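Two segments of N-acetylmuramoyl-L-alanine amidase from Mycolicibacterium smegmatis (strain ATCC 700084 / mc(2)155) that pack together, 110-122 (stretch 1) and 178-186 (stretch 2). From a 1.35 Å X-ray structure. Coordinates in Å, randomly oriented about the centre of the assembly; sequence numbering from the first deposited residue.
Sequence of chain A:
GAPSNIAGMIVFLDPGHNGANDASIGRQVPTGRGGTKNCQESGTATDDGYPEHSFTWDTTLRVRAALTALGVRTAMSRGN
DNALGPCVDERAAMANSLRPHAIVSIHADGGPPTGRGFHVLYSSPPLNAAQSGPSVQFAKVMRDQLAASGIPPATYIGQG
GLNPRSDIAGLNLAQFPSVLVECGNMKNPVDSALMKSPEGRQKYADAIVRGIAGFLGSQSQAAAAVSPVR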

ATOM      1  N   GLY A 110       7.404  11.019   1.036  1.00 21.57           N
ATOM      2  CA  GLY A 110       8.195  12.188   1.349  1.00 24.89           C
ATOM      3  C   GLY A 110       7.956  13.283   0.331  1.00 28.96           C
ATOM      4  O   GLY A 110       8.370  13.160  -0.826  1.00 36.59           O
ATOM      5  N   GLY A 111       7.266  14.344   0.738  1.00 26.43           N
ATOM      6  CA  GLY A 111       6.988  15.458  -0.136  1.00 24.89           C
ATOM      7  C   GLY A 111       7.263  16.780   0.550  1.00 23.74           C
ATOM      8  O   GLY A 111       7.803  16.821   1.664  1.00 25.15           O
ATOM      9  N   PRO A 112       6.899  17.886  -0.093  1.00 25.63           N
ATOM     10  CA  PRO A 112       7.104  19.204   0.520  1.00 29.37           C
ATOM     11  C   PRO A 112       6.416  19.274   1.871  1.00 27.11           C
ATOM     12  O   PRO A 112       5.271  18.822   2.018  1.00 25.42           O
ATOM     13  CB  PRO A 112       6.454  20.171  -0.485  1.00 31.51           C
ATOM     14  CG  PRO A 112       5.543  19.324  -1.308  1.00 43.73           C
ATOM     15  CD  PRO A 112       6.207  17.985  -1.389  1.00 25.31           C
ATOM     16  N   PRO A 113       7.088  19.821   2.886  1.00 25.17           N
ATOM     17  CA  PRO A 113       6.566  19.698   4.259  1.00 24.70           C
ATOM     18  C   PRO A 113       5.204  20.332   4.481  1.00 23.64           C
ATOM     19  O   PRO A 113       4.490  19.902   5.395  1.00 24.89           O
ATOM     20  CB  PRO A 113       7.660  20.342   5.126  1.00 27.28           C
ATOM     21  CG  PRO A 113       8.454  21.185   4.184  1.00 32.51           C
ATOM     22  CD  PRO A 113       8.391  20.505   2.847  1.00 32.81           C
ATOM     23  N   THR A 114       4.807  21.319   3.670  1.00 23.21           N
ATOM     24  CA  THR A 114       3.495  21.940   3.819  1.00 28.02           C
ATOM     25  C   THR A 114       2.372  21.123   3.191  1.00 23.31           C
ATOM     26  O   THR A 114       1.200  21.454   3.399  1.00 28.49           O
ATOM     27  CB  THR A 114       3.481  23.352   3.214  1.00 29.72           C
ATOM     28  OG1 THR A 114       3.843  23.289   1.829  1.00 31.92           O
ATOM     29  CG2 THR A 114       4.457  24.268   3.954  1.00 31.16           C
ATOM     30  N   GLY A 115       2.691  20.080   2.434  1.00 21.95           N
ATOM     31  CA  GLY A 115       1.682  19.241   1.812  1.00 21.06           C
ATOM     32  C   GLY A 115       1.404  18.021   2.672  1.00 20.42           C
ATOM     33  O   GLY A 115       2.321  17.422   3.228  1.00 20.47           O
ATOM     34  N   ARG A 116       0.128  17.663   2.778  1.00 19.35           N
ATOM     35  CA  ARG A 116      -0.267  16.507   3.568  1.00 17.28           C
ATOM     36  C   ARG A 116      -1.378  15.762   2.855  1.00 16.74           C
ATOM     37  O   ARG A 116      -1.944  16.236   1.862  1.00 16.77           O
ATOM     38  CB  ARG A 116      -0.735  16.903   4.974  1.00 17.49           C
ATOM     39  CG  ARG A 116      -2.143  17.492   5.027  1.00 18.54           C
ATOM     40  CD  ARG A 116      -2.717  17.485   6.443  1.00 19.53           C
ATOM     41  NE  ARG A 116      -2.861  16.128   6.957  1.00 19.59           N
ATOM     42  CZ  ARG A 116      -3.878  15.698   7.704  1.00 20.38           C
ATOM     43  NH1 ARG A 116      -4.872  16.512   8.036  1.00 21.00           N
ATOM     44  NH2 ARG A 116      -3.902  14.440   8.116  1.00 20.51           N
ATOM     45  N   GLY A 117      -1.681  14.575   3.360  1.00 15.72           N
ATOM     46  CA  GLY A 117      -2.801  13.800   2.870  1.00 14.93           C
ATOM     47  C   GLY A 117      -2.358  12.557   2.115  1.00 14.06           C
ATOM     48  O   GLY A 117      -1.170  12.296   1.914  1.00 15.38           O
ATOM     49  N   PHE A 118      -3.357  11.778   1.705  1.00 13.32           N
ATOM     50  CA  PHE A 118      -3.142  10.463   1.104  1.00 12.80           C
ATOM     51  C   PHE A 118      -3.198  10.521  -0.422  1.00 13.32           C
ATOM     52  O   PHE A 118      -3.824  11.403  -1.022  1.00 14.28           O
ATOM     53  CB  PHE A 118      -4.192   9.454   1.602  1.00 13.12           C
ATOM     54  CG  PHE A 118      -5.561   9.654   0.994  1.00 13.71           C
ATOM     55  CD1 PHE A 118      -5.883   9.093  -0.242  1.00 14.36           C
ATOM     56  CD2 PHE A 118      -6.521  10.418   1.645  1.00 14.04           C
ATOM     57  CE1 PHE A 118      -7.133   9.298  -0.814  1.00 14.77           C
ATOM     58  CE2 PHE A 118      -7.777  10.623   1.077  1.00 14.72           C
ATOM     59  CZ  PHE A 118      -8.079  10.055  -0.160  1.00 14.26           C
ATOM     60  N   HIS A 119      -2.565   9.538  -1.057  1.00 13.34           N
ATOM     61  CA  HIS A 119      -2.859   9.267  -2.458  1.00 14.81           C
ATOM     62  C   HIS A 119      -2.805   7.769  -2.721  1.00 14.78           C
ATOM     63  O   HIS A 119      -2.050   7.030  -2.076  1.00 16.19           O
ATOM     64  CB  HIS A 119      -2.064  10.150  -3.461  1.00 29.99           C
ATOM     65  CG  HIS A 119      -0.575   9.979  -3.424  1.00 29.99           C
ATOM     66  ND1 HIS A 119       0.197  10.333  -2.336  1.00 29.99           N
ATOM     67  CD2 HIS A 119       0.294   9.558  -4.376  1.00 29.99           C
ATOM     68  CE1 HIS A 119       1.470  10.100  -2.607  1.00 29.99           C
ATOM     69  NE2 HIS A 119       1.556   9.631  -3.840  1.00 29.99           N
ATOM     70  N   VAL A 120      -3.662   7.328  -3.643  1.00 13.20           N
ATOM     71  CA  VAL A 120      -3.820   5.920  -3.993  1.00 13.16           C
ATOM     72  C   VAL A 120      -3.278   5.734  -5.400  1.00 13.13           C
ATOM     73  O   VAL A 120      -3.788   6.337  -6.354  1.00 14.00           O
ATOM     74  CB  VAL A 120      -5.281   5.451  -3.898  1.00 13.85           C
ATOM     75  CG1 VAL A 120      -5.392   3.962  -4.273  1.00 14.39           C
ATOM     76  CG2 VAL A 120      -5.837   5.697  -2.494  1.00 14.32           C
ATOM     77  N   LEU A 121      -2.244   4.905  -5.522  1.00 13.37           N
ATOM     78  CA  LEU A 121      -1.581   4.642  -6.792  1.00 13.34           C
ATOM     79  C   LEU A 121      -2.139   3.378  -7.428  1.00 13.04           C
ATOM     80  O   LEU A 121      -2.441   2.396  -6.741  1.00 13.25           O
ATOM     81  CB  LEU A 121      -0.075   4.460  -6.600  1.00 14.13           C
ATOM     82  CG  LEU A 121       0.794   5.657  -6.190  1.00 15.25           C
ATOM     83  CD1 LEU A 121       0.450   6.221  -4.804  1.00 16.49           C
ATOM     84  CD2 LEU A 121       2.260   5.252  -6.261  1.00 16.63           C
ATOM     85  N   TYR A 122      -2.246   3.397  -8.754  1.00 12.58           N
ATOM     86  CA  TYR A 122      -2.654   2.211  -9.489  1.00 13.36           C
ATOM     87  C   TYR A 122      -1.934   2.189 -10.830  1.00 13.38           C
ATOM     88  O   TYR A 122      -1.573   3.236 -11.376  1.00 13.78           O
ATOM     89  CB  TYR A 122      -4.176   2.140  -9.658  1.00 15.13           C
ATOM     90  CG  TYR A 122      -4.786   3.309 -10.401  1.00 16.44           C
ATOM     91  CD1 TYR A 122      -5.070   4.506  -9.751  1.00 18.21           C
ATOM     92  CD2 TYR A 122      -5.091   3.211 -11.764  1.00 17.55           C
ATOM     93  CE1 TYR A 122      -5.636   5.575 -10.442  1.00 20.44           C
ATOM     94  CE2 TYR A 122      -5.657   4.260 -12.452  1.00 20.16           C
ATOM     95  CZ  TYR A 122      -5.927   5.442 -11.795  1.00 21.54           C
ATOM     96  OH  TYR A 122      -6.489   6.469 -12.524  1.00 23.61           O
ATOM     97  N   SER A 178      -5.054  -4.629  -7.456  1.00 11.74           N
ATOM     98  CA  SER A 178      -3.931  -4.169  -6.642  1.00 12.06           C
ATOM     99  C   SER A 178      -3.862  -2.650  -6.626  1.00 11.91           C
ATOM    100  O   SER A 178      -3.981  -2.009  -7.678  1.00 12.89           O
ATOM    101  CB  SER A 178      -2.622  -4.752  -7.185  1.00 13.00           C
ATOM    102  OG  SER A 178      -1.517  -4.418  -6.362  1.00 14.37           O
ATOM    103  N   VAL A 179      -3.696  -2.083  -5.428  1.00 11.37           N
ATOM    104  CA  VAL A 179      -3.501  -0.647  -5.262  1.00 12.01           C
ATOM    105  C   VAL A 179      -2.401  -0.439  -4.233  1.00 11.96           C
ATOM    106  O   VAL A 179      -2.089  -1.330  -3.436  1.00 12.05           O
ATOM    107  CB  VAL A 179      -4.786   0.110  -4.833  1.00 12.55           C
ATOM    108  CG1 VAL A 179      -5.901  -0.046  -5.896  1.00 12.96           C
ATOM    109  CG2 VAL A 179      -5.241  -0.336  -3.441  1.00 13.17           C
ATOM    110  N   LEU A 180      -1.798   0.746  -4.268  1.00 12.21           N
ATOM    111  CA  LEU A 180      -0.770   1.131  -3.306  1.00 12.18           C
ATOM    112  C   LEU A 180      -1.240   2.405  -2.621  1.00 11.74           C
ATOM    113  O   LEU A 180      -1.532   3.400  -3.290  1.00 13.50           O
ATOM    114  CB  LEU A 180       0.577   1.320  -4.011  1.00 12.98           C
ATOM    115  CG  LEU A 180       1.798   1.603  -3.118  1.00 13.13           C
ATOM    116  CD1 LEU A 180       3.087   1.286  -3.861  1.00 14.71           C
ATOM    117  CD2 LEU A 180       1.850   3.043  -2.597  1.00 13.72           C
ATOM    118  N   VAL A 181      -1.348   2.368  -1.295  1.00 12.03           N
ATOM    119  CA  VAL A 181      -1.834   3.507  -0.524  1.00 12.30           C
ATOM    120  C   VAL A 181      -0.628   4.220   0.078  1.00 12.26           C
ATOM    121  O   VAL A 181       0.083   3.650   0.919  1.00 13.29           O
ATOM    122  CB  VAL A 181      -2.819   3.079   0.575  1.00 13.13           C
ATOM    123  CG1 VAL A 181      -3.244   4.301   1.403  1.00 14.72           C
ATOM    124  CG2 VAL A 181      -4.022   2.352  -0.008  1.00 14.02           C
ATOM    125  N   GLU A 182      -0.384   5.457  -0.359  1.00 12.73           N
ATOM    126  CA  GLU A 182       0.527   6.367   0.332  1.00 13.52           C
ATOM    127  C   GLU A 182      -0.315   7.118   1.363  1.00 13.75           C
ATOM    128  O   GLU A 182      -1.139   7.966   1.002  1.00 14.82           O
ATOM    129  CB  GLU A 182       1.203   7.327  -0.652  1.00 15.58           C
ATOM    130  CG  GLU A 182       2.239   6.692  -1.568  1.00 17.55           C
ATOM    131  CD  GLU A 182       3.569   6.441  -0.896  1.00 20.78           C
ATOM    132  OE1 GLU A 182       3.681   6.730   0.312  1.00 21.34           O
ATOM    133  OE2 GLU A 182       4.507   5.957  -1.575  1.00 23.09           O
ATOM    134  N   CYS A 183      -0.134   6.780   2.647  1.00 13.48           N
ATOM    135  CA  CYS A 183      -1.050   7.255   3.683  1.00 13.77           C
ATOM    136  C   CYS A 183      -0.912   8.746   3.943  1.00 14.43           C
ATOM    137  O   CYS A 183      -1.899   9.404   4.298  1.00 15.34           O
ATOM    138  CB  CYS A 183      -0.815   6.486   4.983  1.00 14.06           C
ATOM    139  SG  CYS A 183      -1.256   4.737   4.859  1.00 15.65           S
ATOM    140  N   GLY A 184       0.290   9.289   3.784  1.00 15.05           N
ATOM    141  CA  GLY A 184       0.540  10.680   4.116  1.00 15.75           C
ATOM    142  C   GLY A 184       1.987  11.016   3.849  1.00 15.84           C
ATOM    143  O   GLY A 184       2.761  10.189   3.356  1.00 16.36           O
ATOM    144  N   ASN A 185       2.347  12.248   4.202  1.00 14.72           N
ATOM    145  CA  ASN A 185       3.689  12.779   3.987  1.00 14.84           C
ATOM    146  C   ASN A 185       4.429  12.764   5.326  1.00 14.97           C
ATOM    147  O   ASN A 185       4.075  13.512   6.243  1.00 15.62           O
ATOM    148  CB  ASN A 185       3.580  14.202   3.447  1.00 15.56           C
ATOM    149  CG  ASN A 185       4.930  14.859   3.224  1.00 17.16           C
ATOM    150  OD1 ASN A 185       5.975  14.217   3.332  1.00 17.80           O
ATOM    151  ND2 ASN A 185       4.908  16.151   2.883  1.00 18.26           N
ATOM    152  N   MET A 186       5.466  11.931   5.427  1.00 15.23           N
ATOM    153  CA  MET A 186       6.230  11.852   6.671  1.00 15.33           C
ATOM    154  C   MET A 186       6.937  13.160   7.000  1.00 16.13           C
ATOM    155  O   MET A 186       7.324  13.368   8.157  1.00 16.16           O
ATOM    156  CB  MET A 186       7.263  10.725   6.604  1.00 15.96           C
ATOM    157  CG  MET A 186       6.653   9.361   6.301  1.00 16.02           C
ATOM    158  SD  MET A 186       7.656   7.978   6.908  1.00 16.82           S
ATOM    159  CE  MET A 186       7.057   7.770   8.597  1.00 17.24           C
TER

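What holds the two backbones together? Residues 119-122 and 178-185 run as neighbouring antiparallel strands, their directions 152° apart, and two pairs of hydrogen bonds tie them. His119 N donates to Glu182 O at 3.0 Å, and Glu182 N returns the bond to His119 O at 2.9 Å. Two residues further along, Leu121 N reaches Leu180 O at 2.8 Å and Leu180 N reaches Leu121 O at 3.0 Å, both nearly straight, with angles at hydrogen of 170° and 167°. Between these pairs lies Val120 opposite Val181, a non-hydrogen-bonded pair whose CA atoms are 4.7 Å apart.

Do backbone carbonyls make weaker contacts as well? Four CA-H...O contacts supplement the ladder. The straightest, 168° at hydrogen, lies beyond the paired strand residues, where Gly184 CA approaches Gly117 O at 3.2 Å. Leu180 O serves twice, accepting from Leu121 N and also lying 3.5 Å from Val120 CA; Glu182 O likewise has Phe118 CA at 3.2 Å besides its bond from His119 N. Gly117 itself has a phi of 110°, and at its backbone angles a CB would be jammed against the carbonyl oxygen of Arg116.

How does one side chain hold the loop before the strand? Asn185 points its CA-to-CB bond toward stretch 1, and its amide group meets backbone polar atoms there. Gly111 N donates to Asn185 OD1 at 2.9 Å, while Asn185 ND2 donates to Gly115 O at 2.9 Å and, more weakly, to Gly111 O at 3.2 Å. Gly111 lies just before a type I turn from Pro112 to Gly115, and Gly115 ends it; the turn is closed by its own bond from Gly115 N to Pro112 O at 2.9 Å. The amide thus links the residue before the turn to the last residue of it, and Asn185 has 106 Å² covered by stretch 1, more than any other residue of the contact.

Which side chains pack against one another? His119, Leu121, Leu180 and Glu182 direct their CA-to-CB bonds to one face of the sheet. There Glu182 CB lies over the face of the His119 ring, 3.8 Å from its centroid, in a CH-pi contact, and the methylene Glu182 CG sits 3.7 Å from Leu121 CD1. The aliphatic part of the glutamate therefore packs against both neighbours, while its end leads away from stretch 1. Leu121 CD1 also meets Leu180 CD2 at 4.1 Å. Val120 and Val181 point to the other face, yet the apolar contact of Val120 is with Val179, CG1 to CB at 3.9 Å.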